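Local coordinates for protein CG14216 (Drosophila melanogaster, PDB 3OMX) that is a phosphatase of the RNA polymerase II C-terminal domain, probably acting on phosphoserine or phosphothreonine and taking part in RNA processing and termination, at residues M12-E17 with V137-E142; V4-S9 with V105-R110; A148-D153 with R179-L184; T34-K39 with P91-D96. All coordinates share one frame; numbering follows the deposited sequence.

In the fold
From the N terminus, residues 4-9 form the first strand, which interaction 2 joins to residues 105-110. That contact closes a loop of 95 residues, and interaction 4 (34-39 with 91-96) is nested inside it. Before this loop shuts, residues 12-17 open interaction 1, which ends at 137-142; interactions 1 and 2 therefore cross, and both hold the vanadate. Interaction 4 is also nested within interaction 1. Interaction 3 (148-153 with 179-184) follows in series, but it uses the same helix 141-158 as interaction 1. Together the contacts join the central sheet, the anion-binding loop, the loop region beside it, and the C-terminal helices; interactions 3 and 4 do not touch.

Interaction 1. Residues M12-E17 with V137-E142; sequences MNRSME and VVDNAE. With VO4 (vanadate ion), chain E.
One face of the Arg14 guanidinium is covered by Asp139, whose CB stands 3.6 Å from CZ, over the centre of the group, with the carboxylate plane stacked only 2° from parallel. The edge carries the polar partners. NE donates to vanadate O4 at 2.7 Å and NH2 to vanadate O3 at 3.0 Å, while NH1 reaches the carbonyl oxygen of Val137 at 2.9 Å, with that oxygen in the guanidinium plane. A bend in the arginine chain at chi3 (-72°) turns NE back to the same O4 that the backbone N of Arg14 grips at 2.6 Å. Arg14 CD packs alongside Val137 CG2 at 3.4 Å. Glu108 forms a salt bridge with Arg14 NH1. A leucine in place of Arg14 would probably leave O3 and O4 with fewer donors, Val137 O without this one and Glu108 without its charged mate. Met12 N and Asn13 N both donate to vanadate O2, as part of the ring of N-H groups that, with Arg14, marks Cys8 to Arg14 as the CX5R P-loop. Asp139, its OD2 3.1 Å from vanadate O1, lines the pocket from the other segment, probably placed as the general-acid aspartate is in low molecular weight tyrosine phosphatases.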
loop_
_atom_site.group_PDB
_atom_site.type_symbol
_atom_site.label_atom_id
_atom_site.label_comp_id
_atom_site.label_asym_id
_atom_site.label_seq_id
_atom_site.Cartn_x
_atom_site.Cartn_y
_atom_site.Cartn_z
ATOM N N MET A 12 -5.455 -5.096 0.752
ATOM C CA MET A 12 -6.865 -5.050 1.083
ATOM C C MET A 12 -7.279 -3.822 1.862
ATOM O O MET A 12 -8.370 -3.280 1.655
ATOM C CB MET A 12 -7.288 -6.218 1.952
ATOM C CG MET A 12 -7.213 -7.517 1.354
ATOM S SD MET A 12 -8.687 -7.769 0.306
ATOM C CE MET A 12 -9.854 -7.080 1.442
ATOM N N ASN A 13 -6.477 -3.441 2.871
ATOM C CA ASN A 13 -6.936 -2.369 3.776
ATOM C C ASN A 13 -6.094 -1.117 3.647
ATOM O O ASN A 13 -6.529 -0.214 2.947
ATOM C CB ASN A 13 -7.113 -2.866 5.214
ATOM C CG ASN A 13 -7.414 -1.746 6.230
ATOM O OD1 ASN A 13 -6.835 -1.726 7.305
ATOM N ND2 ASN A 13 -8.353 -0.854 5.916
ATOM N N ARG A 14 -4.918 -1.049 4.291
ATOM C CA ARG A 14 -4.209 0.166 4.337
ATOM C C ARG A 14 -3.737 0.644 2.949
ATOM O O ARG A 14 -3.632 1.831 2.664
ATOM C CB ARG A 14 -2.990 0.008 5.217
ATOM C CG ARG A 14 -3.292 -0.169 6.652
ATOM C CD ARG A 14 -2.075 -0.670 7.352
ATOM N NE ARG A 14 -1.769 -2.072 7.023
ATOM C CZ ARG A 14 -0.741 -2.731 7.587
ATOM N NH1 ARG A 14 0.027 -2.156 8.493
ATOM N NH2 ARG A 14 -0.466 -3.964 7.256
ATOM N N SER A 15 -3.275 -0.271 2.130
ATOM C CA SER A 15 -2.787 0.156 0.864
ATOM C C SER A 15 -3.989 0.618 -0.009
ATOM O O SER A 15 -3.862 1.553 -0.703
ATOM C CB SER A 15 -2.004 -0.978 0.260
ATOM O OG SER A 15 -2.842 -2.000 -0.069
ATOM N N MET A 16 -5.165 0.012 0.143
ATOM C CA MET A 16 -6.320 0.365 -0.659
ATOM C C MET A 16 -7.074 1.688 -0.177
ATOM O O MET A 16 -7.523 2.479 -1.014
ATOM C CB MET A 16 -7.245 -0.807 -0.790
ATOM C CG MET A 16 -6.701 -1.909 -1.744
ATOM S SD MET A 16 -6.660 -1.351 -3.419
ATOM C CE MET A 16 -8.361 -1.602 -3.882
ATOM N N GLU A 17 -7.130 1.968 1.130
ATOM C CA GLU A 17 -7.587 3.255 1.578
ATOM C C GLU A 17 -6.701 4.352 1.070
ATOM O O GLU A 17 -7.170 5.412 0.739
ATOM C CB GLU A 17 -7.498 3.310 3.062
ATOM C CG GLU A 17 -8.309 4.391 3.690
ATOM C CD GLU A 17 -9.810 4.116 3.724
ATOM O OE1 GLU A 17 -10.292 2.962 3.977
ATOM O OE2 GLU A 17 -10.564 5.087 3.501
ATOM N N VAL A 137 1.437 2.670 9.503
ATOM C CA VAL A 137 0.047 2.770 9.766
ATOM C C VAL A 137 -0.478 1.487 10.348
ATOM O O VAL A 137 -0.086 0.382 9.937
ATOM C CB VAL A 137 -0.800 3.365 8.575
ATOM C CG1 VAL A 137 0.004 3.735 7.368
ATOM C CG2 VAL A 137 -2.020 2.604 8.306
ATOM N N VAL A 138 -1.350 1.626 11.342
ATOM C CA VAL A 138 -1.832 0.455 11.998
ATOM C C VAL A 138 -2.944 -0.215 11.161
ATOM O O VAL A 138 -3.737 0.428 10.447
ATOM C CB VAL A 138 -2.261 0.838 13.404
ATOM C CG1 VAL A 138 -2.976 -0.297 14.072
ATOM C CG2 VAL A 138 -1.015 1.236 14.302
ATOM N N ASP A 139 -3.001 -1.518 11.252
ATOM C CA ASP A 139 -3.879 -2.250 10.425
ATOM C C ASP A 139 -5.293 -2.424 10.962
ATOM O O ASP A 139 -5.753 -3.516 11.191
ATOM C CB ASP A 139 -3.250 -3.594 10.054
ATOM C CG ASP A 139 -4.111 -4.424 9.012
ATOM O OD1 ASP A 139 -5.129 -3.892 8.437
ATOM O OD2 ASP A 139 -3.788 -5.633 8.772
ATOM N N ASN A 140 -6.074 -1.349 11.019
ATOM C CA ASN A 140 -7.503 -1.468 11.163
ATOM C C ASN A 140 -8.172 -0.324 10.259
ATOM O O ASN A 140 -7.487 0.553 9.765
ATOM C CB ASN A 140 -7.839 -1.320 12.632
ATOM C CG ASN A 140 -7.408 -0.009 13.183
ATOM O OD1 ASN A 140 -7.948 1.032 12.820
ATOM N ND2 ASN A 140 -6.432 -0.028 14.032
ATOM N N ALA A 141 -9.489 -0.322 10.041
ATOM C CA ALA A 141 -10.162 0.666 9.141
ATOM C C ALA A 141 -9.942 2.114 9.484
ATOM O O ALA A 141 -9.715 2.990 8.622
ATOM C CB ALA A 141 -11.698 0.378 8.979
ATOM N N GLU A 142 -9.872 2.354 10.765
ATOM C CA GLU A 142 -9.802 3.687 11.312
ATOM C C GLU A 142 -8.458 4.302 11.070
ATOM O O GLU A 142 -8.387 5.394 10.581
ATOM C CB GLU A 142 -10.062 3.600 12.826
ATOM C CG GLU A 142 -9.818 4.931 13.572
ATOM C CD GLU A 142 -10.694 5.003 14.924
ATOM O OE1 GLU A 142 -11.891 4.471 14.978
ATOM O OE2 GLU A 142 -10.169 5.635 15.891
HETATM V V VO4 E . -3.179 -4.574 4.332
HETATM O O1 VO4 E . -4.244 -5.531 5.678
HETATM O O2 VO4 E . -4.240 -5.558 3.126
HETATM O O3 VO4 E . -1.676 -5.603 5.058
HETATM O O4 VO4 E . -3.663 -3.101 5.399
HETATM O O HOH W 1 -11.042 2.735 6.634
#

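Interaction 2. Residues V4-S9 with V105-R110; sequences VAVVCS and VTVEER. With VO4 (vanadate ion), chain E.
Cys8, whose SG binds the vanadium at 2.3 Å, rests its CB against Val107 CG2 at 3.6 Å. SG sits between the backbone N and the carbonyl carbon (chi1 75°), a rotation that turns the sulfur to the anion. The backbone N of Ser9 donates to vanadate O3 at 2.8 Å. One shell out, Cys8 is set in place by parallel strand pairing. Val105 N donates to Ala5 O at 2.8 Å, and Val105 O receives Val7 N at 3.0 Å, so both backbone polar atoms of Val105 are held by the residues flanking Val6. The ladder then frays: Val107 N reaches Val7 O by a weak bond of 3.4 Å where the 105-110 segment leaves the sheet. Thr106 OG1 turns to Asn134 and Leu133 on the next strand. On one sheet face Val6 packs on Ala18 and Leu22 of helix 14-24, and Val105 on Ile151 and Met154 of helix 141-158. The face of Val7 and Thr106 meets Val111, Tyr112 and Val115 of helix 109-120. Strand 3-8 thus lies between strands 28-33 and 103-106, in the middle layer of an alpha/beta sandwich, with the CX5R P-loop starting at its C-terminal end.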
loop_
_atom_site.group_PDB
_atom_site.type_symbol
_atom_site.label_atom_id
_atom_site.label_comp_id
_atom_site.label_asym_id
_atom_site.label_seq_id
_atom_site.Cartn_x
_atom_site.Cartn_y
_atom_site.Cartn_z
ATOM N N VAL A 4 3.231 6.633 -8.184
ATOM C CA VAL A 4 3.403 6.225 -6.830
ATOM C C VAL A 4 2.794 4.905 -6.597
ATOM O O VAL A 4 1.790 4.609 -7.179
ATOM C CB VAL A 4 2.615 7.245 -5.863
ATOM C CG1 VAL A 4 2.703 6.783 -4.525
ATOM C CG2 VAL A 4 3.262 8.608 -5.922
ATOM N N ALA A 5 3.380 4.112 -5.691
ATOM C CA ALA A 5 2.779 2.833 -5.290
ATOM C C ALA A 5 2.663 2.839 -3.725
ATOM O O ALA A 5 3.524 3.314 -3.049
ATOM C CB ALA A 5 3.699 1.743 -5.715
ATOM N N VAL A 6 1.626 2.248 -3.213
ATOM C CA VAL A 6 1.392 2.117 -1.880
ATOM C C VAL A 6 1.215 0.618 -1.636
ATOM O O VAL A 6 0.482 -0.011 -2.347
ATOM C CB VAL A 6 0.122 2.856 -1.346
ATOM C CG1 VAL A 6 0.166 2.638 0.152
ATOM C CG2 VAL A 6 0.093 4.351 -1.530
ATOM N N VAL A 7 1.825 0.103 -0.549
ATOM C CA VAL A 7 2.135 -1.325 -0.394
ATOM C C VAL A 7 1.929 -1.750 1.076
ATOM O O VAL A 7 2.518 -1.170 1.946
ATOM C CB VAL A 7 3.678 -1.689 -0.869
ATOM C CG1 VAL A 7 3.830 -3.190 -0.776
ATOM C CG2 VAL A 7 4.059 -1.192 -2.256
ATOM N N CYS A 8 1.061 -2.692 1.349
ATOM C CA CYS A 8 0.854 -3.222 2.615
ATOM C C CYS A 8 1.147 -4.751 2.528
ATOM O O CYS A 8 1.919 -5.196 1.725
ATOM C CB CYS A 8 -0.528 -2.880 3.158
ATOM S SG CYS A 8 -1.977 -3.674 2.565
ATOM N N SER A 9 0.524 -5.555 3.354
ATOM C CA SER A 9 0.795 -6.969 3.192
ATOM C C SER A 9 -0.162 -7.794 2.200
ATOM O O SER A 9 0.278 -8.568 1.300
ATOM C CB SER A 9 0.834 -7.608 4.629
ATOM O OG SER A 9 1.307 -8.892 4.373
ATOM N N VAL A 105 5.540 3.615 -1.063
ATOM C CA VAL A 105 5.324 3.924 0.305
ATOM C C VAL A 105 4.821 2.608 0.935
ATOM O O VAL A 105 3.823 2.088 0.434
ATOM C CB VAL A 105 4.183 4.915 0.463
ATOM C CG1 VAL A 105 3.851 4.991 1.999
ATOM C CG2 VAL A 105 4.567 6.242 -0.148
ATOM N N THR A 106 5.522 2.109 1.979
ATOM C CA THR A 106 5.168 0.923 2.727
ATOM C C THR A 106 4.553 1.402 4.048
ATOM O O THR A 106 4.843 2.473 4.470
ATOM C CB THR A 106 6.450 0.077 2.929
ATOM O OG1 THR A 106 7.472 0.888 3.578
ATOM C CG2 THR A 106 7.089 -0.356 1.414
ATOM N N VAL A 107 3.639 0.654 4.621
ATOM C CA VAL A 107 2.969 1.014 5.813
ATOM C C VAL A 107 3.455 0.289 7.102
ATOM O O VAL A 107 2.835 0.422 8.117
ATOM C CB VAL A 107 1.466 0.744 5.585
ATOM C CG1 VAL A 107 1.025 1.661 4.444
ATOM C CG2 VAL A 107 1.304 -0.656 5.236
ATOM N N GLU A 108 4.537 -0.472 7.052
ATOM C CA GLU A 108 5.118 -1.127 8.205
ATOM C C GLU A 108 6.415 -1.740 7.831
ATOM O O GLU A 108 6.719 -1.859 6.650
ATOM C CB GLU A 108 4.199 -2.085 8.897
ATOM C CG GLU A 108 3.944 -3.289 8.148
ATOM C CD GLU A 108 2.910 -4.297 8.846
ATOM O OE1 GLU A 108 1.805 -3.956 9.387
ATOM O OE2 GLU A 108 3.205 -5.508 8.784
ATOM N N GLU A 109 7.259 -1.968 8.844
ATOM C CA GLU A 109 8.680 -2.322 8.673
ATOM C C GLU A 109 8.874 -3.640 7.943
ATOM O O GLU A 109 9.771 -3.741 7.098
ATOM C CB GLU A 109 9.319 -2.460 10.072
ATOM C CG GLU A 109 9.994 -1.294 10.505
ATOM C CD GLU A 109 10.816 -1.548 11.872
ATOM O OE1 GLU A 109 11.990 -2.040 11.854
ATOM O OE2 GLU A 109 10.231 -1.280 12.959
ATOM N N ARG A 110 8.054 -4.649 8.265
ATOM C CA ARG A 110 8.162 -5.919 7.573
ATOM C C ARG A 110 7.962 -5.748 6.089
ATOM O O ARG A 110 8.758 -6.285 5.281
ATOM C CB ARG A 110 7.132 -6.920 8.019
ATOM C CG ARG A 110 7.107 -7.153 9.449
ATOM C CD ARG A 110 6.332 -8.487 9.680
ATOM N NE ARG A 110 5.613 -8.813 8.426
ATOM C CZ ARG A 110 6.121 -9.442 7.335
ATOM N NH1 ARG A 110 7.419 -9.928 7.251
ATOM N NH2 ARG A 110 5.292 -9.633 6.290
HETATM V V VO4 E . -3.179 -4.574 4.332
HETATM O O1 VO4 E . -4.244 -5.531 5.678
HETATM O O2 VO4 E . -4.240 -5.558 3.126
HETATM O O3 VO4 E . -1.676 -5.603 5.058
HETATM O O4 VO4 E . -3.663 -3.101 5.399
#

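Interaction 3. Residues A148-D153 with R179-L184; sequences AFVITD and RKRVIL
Asp153 extends CG anti to its own amide nitrogen (chi1 162°), off the helix, and Arg179 bends at chi2 (-82°) before running nearly straight on to it, the two side chains approaching from opposite directions. A single carboxylate oxygen takes the whole grip: Asp153 OD2 accepts from Arg179 NE at 2.9 Å, nearly along the C-O bond, and from Arg179 NH2, also at 2.9 Å, on the anti lone pair. Both bonds are somewhat bent, as expected when two nitrogens of one side of a guanidinium share an atom, and the two flat groups are turned 43° from each other. Arg178 adds a further salt bridge to the same OD2, so the negative charge of this carboxylate is probably well stabilised by two arginines. Val150 CG2 lies 3.8 Å from Arg179 NH1, over one guanidinium face but displaced from its centre. The other methyl, Val150 CG1, lies over a face of the Arg181 guanidinium, 4.2 Å from NE; Arg181 NH2 itself bonds to Asp136 O. A serine replacing Arg179 would probably deprive Asp153 of its two-nitrogen grip and strip one cover from Val150. The salt bridge and the methyl-guanidinium packing of Val150 join the end of helix 164-179, and the loop leading to strand 184-189, to the flank of helix 141-158: surface packing of two successive C-terminal helices of the alpha/beta fold.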
loop_
_atom_site.group_PDB
_atom_site.type_symbol
_atom_site.label_atom_id
_atom_site.label_comp_id
_atom_site.label_asym_id
_atom_site.label_seq_id
_atom_site.Cartn_x
_atom_site.Cartn_y
_atom_site.Cartn_z
ATOM N N ALA A 148 -4.004 7.195 5.483
ATOM C CA ALA A 148 -4.125 7.695 4.107
ATOM C C ALA A 148 -3.968 9.184 4.042
ATOM O O ALA A 148 -3.284 9.706 3.080
ATOM C CB ALA A 148 -5.276 7.319 3.580
ATOM N N PHE A 149 -4.529 9.911 5.052
ATOM C CA PHE A 149 -4.222 11.324 5.145
ATOM C C PHE A 149 -2.739 11.590 5.209
ATOM O O PHE A 149 -2.290 12.483 4.544
ATOM C CB PHE A 149 -4.774 12.105 6.345
ATOM C CG PHE A 149 -6.144 12.435 6.198
ATOM C CD1 PHE A 149 -7.124 11.554 6.681
ATOM C CD2 PHE A 149 -6.501 13.630 5.667
ATOM C CE1 PHE A 149 -8.569 11.884 6.538
ATOM C CE2 PHE A 149 -7.859 13.982 5.500
ATOM C CZ PHE A 149 -8.911 13.108 5.917
ATOM N N VAL A 150 -2.025 10.972 6.132
ATOM C CA VAL A 150 -0.652 11.379 6.341
ATOM C C VAL A 150 0.148 11.083 5.019
ATOM O O VAL A 150 1.081 11.781 4.665
ATOM C CB VAL A 150 -0.083 10.550 7.515
ATOM C CG1 VAL A 150 1.409 10.595 7.591
ATOM C CG2 VAL A 150 -0.832 10.847 8.997
ATOM N N ILE A 151 -0.133 9.967 4.355
ATOM C CA ILE A 151 0.579 9.570 3.131
ATOM C C ILE A 151 0.308 10.596 2.004
ATOM O O ILE A 151 1.196 11.014 1.252
ATOM C CB ILE A 151 0.180 8.178 2.720
ATOM C CG1 ILE A 151 0.890 7.130 3.656
ATOM C CG2 ILE A 151 0.692 7.837 1.304
ATOM C CD1 ILE A 151 0.238 5.759 3.621
ATOM N N THR A 152 -0.917 10.990 1.910
ATOM C CA THR A 152 -1.299 11.896 0.863
ATOM C C THR A 152 -0.692 13.246 1.056
ATOM O O THR A 152 -0.121 13.810 0.113
ATOM C CB THR A 152 -2.784 12.059 0.832
ATOM O OG1 THR A 152 -3.280 10.772 0.478
ATOM C CG2 THR A 152 -3.202 13.137 -0.258
ATOM N N ASP A 153 -0.716 13.743 2.280
ATOM C CA ASP A 153 0.018 14.920 2.614
ATOM C C ASP A 153 1.517 14.864 2.313
ATOM O O ASP A 153 2.055 15.798 1.755
ATOM C CB ASP A 153 -0.354 15.291 4.083
ATOM C CG ASP A 153 0.604 16.238 4.766
ATOM O OD1 ASP A 153 1.372 16.962 4.051
ATOM O OD2 ASP A 153 0.576 16.272 6.071
ATOM N N ARG A 179 5.061 16.155 11.580
ATOM C CA ARG A 179 4.025 15.153 11.831
ATOM C C ARG A 179 4.464 14.279 13.007
ATOM O O ARG A 179 3.704 13.449 13.445
ATOM C CB ARG A 179 3.778 14.261 10.597
ATOM C CG ARG A 179 2.996 14.892 9.451
ATOM C CD ARG A 179 1.577 14.775 9.793
ATOM N NE ARG A 179 0.666 15.093 8.683
ATOM C CZ ARG A 179 -0.660 14.963 8.801
ATOM N NH1 ARG A 179 -1.156 14.484 9.923
ATOM N NH2 ARG A 179 -1.449 15.201 7.783
ATOM N N LYS A 180 5.694 14.475 13.455
ATOM C CA LYS A 180 6.308 13.753 14.563
ATOM C C LYS A 180 6.421 12.273 14.384
ATOM O O LYS A 180 5.965 11.525 15.203
ATOM C CB LYS A 180 5.697 14.098 15.919
ATOM C CG LYS A 180 6.248 15.479 16.446
ATOM C CD LYS A 180 5.114 16.479 16.383
ATOM C CE LYS A 180 5.490 17.873 15.625
ATOM N NZ LYS A 180 6.624 18.813 16.217
ATOM N N ARG A 181 7.075 11.887 13.281
ATOM C CA ARG A 181 7.110 10.529 12.792
ATOM C C ARG A 181 8.469 10.209 12.266
ATOM O O ARG A 181 9.253 11.093 11.916
ATOM C CB ARG A 181 6.077 10.403 11.644
ATOM C CG ARG A 181 4.703 10.311 12.319
ATOM C CD ARG A 181 3.633 10.420 11.254
ATOM N NE ARG A 181 3.632 9.074 10.802
ATOM C CZ ARG A 181 2.643 8.214 10.961
ATOM N NH1 ARG A 181 1.446 8.590 11.412
ATOM N NH2 ARG A 181 2.888 6.984 10.591
ATOM N N VAL A 182 8.734 8.920 12.188
ATOM C CA VAL A 182 9.900 8.463 11.552
ATOM C C VAL A 182 9.568 7.949 10.134
ATOM O O VAL A 182 8.675 7.088 9.973
ATOM C CB VAL A 182 10.595 7.426 12.435
ATOM C CG1 VAL A 182 11.870 6.960 11.819
ATOM C CG2 VAL A 182 10.874 8.102 13.963
ATOM N N ILE A 183 10.228 8.518 9.115
ATOM C CA ILE A 183 10.026 8.005 7.723
ATOM C C ILE A 183 11.272 7.234 7.303
ATOM O O ILE A 183 12.279 7.846 7.156
ATOM C CB ILE A 183 9.837 9.078 6.747
ATOM C CG1 ILE A 183 8.677 10.035 7.129
ATOM C CG2 ILE A 183 9.514 8.467 5.378
ATOM C CD1 ILE A 183 7.284 9.286 7.344
ATOM N N LEU A 184 11.295 5.902 7.284
ATOM C CA LEU A 184 12.463 5.260 6.677
ATOM C C LEU A 184 12.604 5.525 5.185
ATOM O O LEU A 184 11.569 5.677 4.490
ATOM C CB LEU A 184 12.434 3.756 6.919
ATOM C CG LEU A 184 12.379 3.257 8.355
ATOM C CD1 LEU A 184 12.181 1.725 8.337
ATOM C CD2 LEU A 184 13.541 3.735 9.222
#

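Interaction 4. Residues T34-K39 with P91-D96; sequences TGERVK and PERFQD
Arg93 makes the hydrogen bond and the salt bridge of this contact, reaching across to Gly35 and Glu36. In the hydrogen bond, Arg93 NH1 donates to Gly35 O at 3.2 Å; the bond is fairly straight (159°), but the donor stands above the carbonyl plane rather than on a lone pair. Charge pairing follows: the same NH1 meets Glu36 OE1 at 3.4 Å, the two side chains running side by side with their flat groups 7° apart. Within its own segment Arg93 NE makes a weak link to Asp96 OD2 at 3.4 Å, which completes a three-residue salt-bridge network, and Gln95 CD covers the centre of one guanidinium face. These residues join two loops flanking the P-loop: one leaves strand 28-33 for the small antiparallel pair 38-40 and 49-51, the other leads toward strand 103-106. Backbone bonds from Gly35 to Ser9 and from Phe94 to Gly33 tie both to the active-site side of the central sheet. The apolar contacts lie at the two ends. Val38 CG2 crosses the Pro91 ring at about a right angle, 3.9 Å from its CB, with Phe53 touching both residues. Thr34 CG2 approaches Phe94 CB at 4.2 Å, while the phenyl ring leads off toward Val7 and Val115.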
loop_
_atom_site.group_PDB
_atom_site.type_symbol
_atom_site.label_atom_id
_atom_site.label_comp_id
_atom_site.label_asym_id
_atom_site.label_seq_id
_atom_site.Cartn_x
_atom_site.Cartn_y
_atom_site.Cartn_z
ATOM N N THR A 34 2.707 -7.496 -0.175
ATOM C CA THR A 34 3.999 -8.133 -0.202
ATOM C C THR A 34 3.855 -9.520 0.422
ATOM O O THR A 34 4.788 -10.265 0.481
ATOM C CB THR A 34 5.086 -7.384 0.609
ATOM O OG1 THR A 34 4.660 -7.085 2.003
ATOM C CG2 THR A 34 5.845 -6.371 -0.138
ATOM N N GLY A 35 2.741 -9.872 0.930
ATOM C CA GLY A 35 2.618 -11.238 1.473
ATOM C C GLY A 35 2.684 -12.308 0.350
ATOM O O GLY A 35 2.822 -12.006 -0.869
ATOM N N GLU A 36 2.541 -13.574 0.717
ATOM C CA GLU A 36 2.685 -14.609 -0.300
ATOM C C GLU A 36 1.329 -14.709 -0.937
ATOM O O GLU A 36 1.211 -14.958 -2.152
ATOM C CB GLU A 36 3.048 -15.987 0.303
ATOM C CG GLU A 36 4.172 -15.953 1.250
ATOM C CD GLU A 36 5.501 -16.115 0.560
ATOM O OE1 GLU A 36 5.519 -15.963 -0.713
ATOM O OE2 GLU A 36 6.522 -16.415 1.297
ATOM N N ARG A 37 0.330 -14.480 -0.077
ATOM C CA ARG A 37 -1.080 -14.672 -0.335
ATOM C C ARG A 37 -1.807 -13.572 0.404
ATOM O O ARG A 37 -1.295 -12.952 1.295
ATOM C CB ARG A 37 -1.593 -16.034 0.262
ATOM C CG ARG A 37 -1.594 -17.343 -0.662
ATOM C CD ARG A 37 -0.459 -18.388 -0.330
ATOM N NE ARG A 37 -0.877 -19.783 -0.471
ATOM C CZ ARG A 37 -1.634 -20.474 0.429
ATOM N NH1 ARG A 37 -2.083 -19.873 1.533
ATOM N NH2 ARG A 37 -1.965 -21.772 0.247
ATOM N N VAL A 38 -3.085 -13.495 0.153
ATOM C CA VAL A 38 -3.955 -12.586 0.778
ATOM C C VAL A 38 -4.587 -13.254 1.912
ATOM O O VAL A 38 -5.261 -14.207 1.692
ATOM C CB VAL A 38 -5.077 -12.141 -0.271
ATOM C CG1 VAL A 38 -6.211 -11.342 0.301
ATOM C CG2 VAL A 38 -4.482 -11.483 -1.415
ATOM N N LYS A 39 -4.530 -12.714 3.133
ATOM C CA LYS A 39 -5.364 -13.283 4.175
ATOM C C LYS A 39 -6.281 -12.344 4.942
ATOM O O LYS A 39 -6.043 -11.222 5.126
ATOM C CB LYS A 39 -4.495 -14.047 5.170
ATOM C CG LYS A 39 -3.907 -13.121 6.210
ATOM C CD LYS A 39 -4.809 -12.910 7.521
ATOM C CE LYS A 39 -4.430 -11.546 8.304
ATOM N NZ LYS A 39 -4.631 -11.620 9.763
ATOM N N PRO A 91 -6.566 -8.044 -5.696
ATOM C CA PRO A 91 -5.294 -7.704 -5.044
ATOM C C PRO A 91 -4.108 -8.075 -5.942
ATOM O O PRO A 91 -4.123 -9.090 -6.604
ATOM C CB PRO A 91 -5.304 -8.487 -3.798
ATOM C CG PRO A 91 -6.678 -9.125 -3.643
ATOM C CD PRO A 91 -7.487 -8.813 -4.878
ATOM N N GLU A 92 -3.122 -7.209 -6.016
ATOM C CA GLU A 92 -1.901 -7.451 -6.737
ATOM C C GLU A 92 -0.626 -7.570 -5.876
ATOM O O GLU A 92 -0.464 -6.907 -4.833
ATOM C CB GLU A 92 -1.694 -6.277 -7.669
ATOM C CG GLU A 92 -2.689 -6.088 -8.801
ATOM C CD GLU A 92 -2.407 -4.757 -9.482
ATOM O OE1 GLU A 92 -2.713 -3.577 -8.914
ATOM O OE2 GLU A 92 -1.752 -4.883 -10.563
ATOM N N ARG A 93 0.361 -8.310 -6.347
ATOM C CA ARG A 93 1.417 -8.629 -5.474
ATOM C C ARG A 93 2.697 -7.987 -5.942
ATOM O O ARG A 93 3.050 -8.103 -7.089
ATOM C CB ARG A 93 1.511 -10.102 -5.229
ATOM C CG ARG A 93 2.799 -10.500 -4.635
ATOM C CD ARG A 93 2.821 -11.947 -3.881
ATOM N NE ARG A 93 4.077 -12.362 -4.423
ATOM C CZ ARG A 93 5.170 -12.807 -3.835
ATOM N NH1 ARG A 93 5.238 -13.108 -2.578
ATOM N NH2 ARG A 93 6.229 -12.936 -4.614
ATOM N N PHE A 94 3.380 -7.302 -5.006
ATOM C CA PHE A 94 4.360 -6.335 -5.379
ATOM C C PHE A 94 5.551 -7.019 -6.017
ATOM O O PHE A 94 6.205 -6.474 -6.895
ATOM C CB PHE A 94 4.807 -5.493 -4.142
ATOM C CG PHE A 94 5.955 -4.656 -4.458
ATOM C CD1 PHE A 94 5.780 -3.501 -5.166
ATOM C CD2 PHE A 94 7.238 -5.113 -4.229
ATOM C CE1 PHE A 94 6.818 -2.742 -5.577
ATOM C CE2 PHE A 94 8.341 -4.395 -4.714
ATOM C CZ PHE A 94 8.133 -3.163 -5.383
ATOM N N GLN A 95 5.911 -8.177 -5.506
ATOM C CA GLN A 95 7.066 -8.833 -6.048
ATOM C C GLN A 95 6.839 -9.371 -7.482
ATOM O O GLN A 95 7.809 -9.604 -8.195
ATOM C CB GLN A 95 7.651 -9.938 -5.083
ATOM C CG GLN A 95 7.979 -9.396 -3.675
ATOM C CD GLN A 95 6.778 -9.441 -2.730
ATOM O OE1 GLN A 95 6.924 -9.899 -1.622
ATOM N NE2 GLN A 95 5.598 -8.977 -3.163
ATOM N N ASP A 96 5.597 -9.472 -7.931
ATOM C CA ASP A 96 5.342 -9.729 -9.382
ATOM C C ASP A 96 4.952 -8.563 -10.293
ATOM O O ASP A 96 4.477 -8.788 -11.385
ATOM C CB ASP A 96 4.300 -10.806 -9.447
ATOM C CG ASP A 96 4.675 -12.006 -8.464
ATOM O OD1 ASP A 96 5.896 -12.417 -8.429
ATOM O OD2 ASP A 96 3.807 -12.603 -7.782
#